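Local coordinates for protein GTP cyclohydrolase (Enterococcus faecalis, PDB 2R41) that is of uncharacterised function, belongs to the DUF960 family and bears the name GTP cyclohydrolase, an activity that remains to be established, at residues L46-H51 / F91-G96. Sequence-based numbering, arbitrary orientation.
Sequences LNDLLH and FAFDDG
Residues 49-51 run antiparallel to 91-94, short axes at 172°, and are joined by backbone hydrogen bonds that sort their side chains onto two faces. Leu50 and Ala92 form the hydrogen-bonded pair: Leu50 N gives to Ala92 O at 2.9 Å, and Ala92 N returns a bond to Leu50 O at 2.9 Å, both in the acceptor's carbonyl plane. Just before the first strand, Asp48 O takes Asp94 N at 3.0 Å, nearly along the C=O axis. An Asx turn leads in, with Asn47 OD1 accepting Leu49 N on a lone pair; a second, Asp94 OD1 from Gly96 N, is less certain because the position of OD1 is less sure.

Leu49, His51, Phe91 and Phe93 share one face. Phe91 brings its CE1 edge over one face of the His51 imidazole, an edge-to-face pair tilted at 50° with centroids 4.8 Å apart. Leu49, its CG anti to the backbone N (chi1 173°), reaches with CD1 between two rings, touching Phe91 CD2 at 4.0 Å and Phe93 CD1 at 4.0 Å.

On the other face, Leu50 CB meets Ala92 CB at 4.0 Å, and both residues pack on Ile36 of helix 26-40 and on Phe8. Asp94 OD1 faces Arg12 in a salt bridge, while OD2 accepts from Phe8 N. The two strands are central in the mixed sheet, flanked by strands 60-66 and 98-102.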
loop_
_atom_site.group_PDB
_atom_site.type_symbol
_atom_site.label_atom_id
_atom_site.label_comp_id
_atom_site.label_asym_id
_atom_site.label_seq_id
_atom_site.Cartn_x
_atom_site.Cartn_y
_atom_site.Cartn_z
ATOM N N LEU C 46 -25.624 -5.639 -12.989
ATOM C CA LEU C 46 -24.310 -5.492 -13.609
ATOM C C LEU C 46 -23.711 -6.808 -14.037
ATOM O O LEU C 46 -23.694 -7.800 -13.295
ATOM C CB LEU C 46 -23.378 -4.756 -12.672
ATOM C CG LEU C 46 -23.802 -3.309 -12.599
ATOM C CD1 LEU C 46 -23.005 -2.551 -11.590
ATOM C CD2 LEU C 46 -23.625 -2.696 -13.967
ATOM N N ASN C 47 -23.245 -6.796 -15.270
ATOM C CA ASN C 47 -22.467 -7.862 -15.851
ATOM C C ASN C 47 -21.132 -7.770 -15.172
ATOM O O ASN C 47 -20.785 -6.738 -14.651
ATOM C CB ASN C 47 -22.296 -7.482 -17.306
ATOM C CG ASN C 47 -21.998 -8.647 -18.197
ATOM O OD1 ASN C 47 -20.861 -9.164 -18.231
ATOM N ND2 ASN C 47 -22.999 -9.035 -18.998
ATOM N N ASP C 48 -20.351 -8.819 -15.156
ATOM C CA ASP C 48 -19.071 -8.683 -14.493
ATOM C C ASP C 48 -18.086 -7.980 -15.379
ATOM O O ASP C 48 -16.955 -7.786 -14.993
ATOM C CB ASP C 48 -18.523 -10.041 -14.097
ATOM C CG ASP C 48 -18.185 -10.915 -15.296
ATOM O OD1 ASP C 48 -18.191 -10.400 -16.438
ATOM O OD2 ASP C 48 -17.891 -12.122 -15.109
ATOM N N LEU C 49 -18.497 -7.634 -16.593
ATOM C CA LEU C 49 -17.611 -6.903 -17.494
ATOM C C LEU C 49 -18.340 -5.767 -18.181
ATOM O O LEU C 49 -19.450 -5.950 -18.682
ATOM C CB LEU C 49 -17.014 -7.829 -18.510
ATOM C CG LEU C 49 -16.208 -7.115 -19.578
ATOM C CD1 LEU C 49 -14.807 -6.842 -19.121
ATOM C CD2 LEU C 49 -16.200 -8.070 -20.746
ATOM N N LEU C 50 -17.718 -4.590 -18.165
ATOM C CA LEU C 50 -18.392 -3.341 -18.484
ATOM C C LEU C 50 -17.626 -2.570 -19.532
ATOM O O LEU C 50 -16.416 -2.346 -19.362
ATOM C CB LEU C 50 -18.447 -2.517 -17.226
ATOM C CG LEU C 50 -19.692 -2.589 -16.365
ATOM C CD1 LEU C 50 -20.265 -3.941 -16.201
ATOM C CD2 LEU C 50 -19.368 -2.009 -15.040
ATOM N N HIS C 51 -18.297 -2.174 -20.616
ATOM C CA HIS C 51 -17.641 -1.442 -21.708
ATOM C C HIS C 51 -17.820 0.051 -21.461
ATOM O O HIS C 51 -18.918 0.514 -21.134
ATOM C CB HIS C 51 -18.243 -1.781 -23.068
ATOM C CG HIS C 51 -18.221 -3.249 -23.426
ATOM N ND1 HIS C 51 -18.560 -4.259 -22.538
ATOM C CD2 HIS C 51 -17.975 -3.874 -24.609
ATOM C CE1 HIS C 51 -18.504 -5.435 -23.148
ATOM N NE2 HIS C 51 -18.152 -5.230 -24.403
ATOM N N PHE C 91 -12.412 -1.173 -20.302
ATOM C CA PHE C 91 -13.276 -2.144 -19.689
ATOM C C PHE C 91 -13.126 -2.059 -18.194
ATOM O O PHE C 91 -12.015 -1.756 -17.692
ATOM C CB PHE C 91 -12.822 -3.510 -20.105
ATOM C CG PHE C 91 -13.188 -3.871 -21.504
ATOM C CD1 PHE C 91 -14.013 -3.041 -22.273
ATOM C CD2 PHE C 91 -12.773 -5.079 -22.047
ATOM C CE1 PHE C 91 -14.392 -3.400 -23.586
ATOM C CE2 PHE C 91 -13.165 -5.452 -23.353
ATOM C CZ PHE C 91 -13.963 -4.606 -24.119
ATOM N N ALA C 92 -14.221 -2.291 -17.467
ATOM C CA ALA C 92 -14.133 -2.565 -16.036
ATOM C C ALA C 92 -14.448 -4.031 -15.849
ATOM O O ALA C 92 -15.459 -4.563 -16.363
ATOM C CB ALA C 92 -15.083 -1.748 -15.277
ATOM N N PHE C 93 -13.582 -4.709 -15.122
ATOM C CA PHE C 93 -13.765 -6.126 -14.941
ATOM C C PHE C 93 -13.696 -6.559 -13.501
ATOM O O PHE C 93 -12.828 -6.139 -12.737
ATOM C CB PHE C 93 -12.733 -6.875 -15.700
ATOM C CG PHE C 93 -12.841 -8.343 -15.540
ATOM C CD1 PHE C 93 -14.020 -9.007 -15.889
ATOM C CD2 PHE C 93 -11.752 -9.089 -15.068
ATOM C CE1 PHE C 93 -14.118 -10.393 -15.785
ATOM C CE2 PHE C 93 -11.835 -10.480 -14.953
ATOM C CZ PHE C 93 -13.021 -11.131 -15.327
ATOM N N ASP C 94 -14.597 -7.454 -13.158
ATOM C CA ASP C 94 -14.729 -7.889 -11.811
ATOM C C ASP C 94 -14.631 -9.384 -11.832
ATOM O O ASP C 94 -15.528 -10.042 -12.297
ATOM C CB ASP C 94 -16.061 -7.419 -11.230
ATOM C CG ASP C 94 -16.250 -7.870 -9.801
ATOM O OD1 ASP C 94 -15.297 -8.493 -9.282
ATOM O OD2 ASP C 94 -17.330 -7.651 -9.196
ATOM N N ASP C 95 -13.525 -9.915 -11.321
ATOM C CA ASP C 95 -13.273 -11.351 -11.367
ATOM C C ASP C 95 -13.729 -12.032 -10.081
ATOM O O ASP C 95 -13.508 -13.228 -9.888
ATOM C CB ASP C 95 -11.788 -11.626 -11.609
ATOM C CG ASP C 95 -10.922 -11.239 -10.426
ATOM O OD1 ASP C 95 -11.449 -11.186 -9.295
ATOM O OD2 ASP C 95 -9.716 -10.987 -10.626
ATOM N N GLY C 96 -14.368 -11.263 -9.204
ATOM C CA GLY C 96 -15.106 -11.828 -8.091
ATOM C C GLY C 96 -14.418 -11.596 -6.760
ATOM O O GLY C 96 -15.029 -11.742 -5.701
#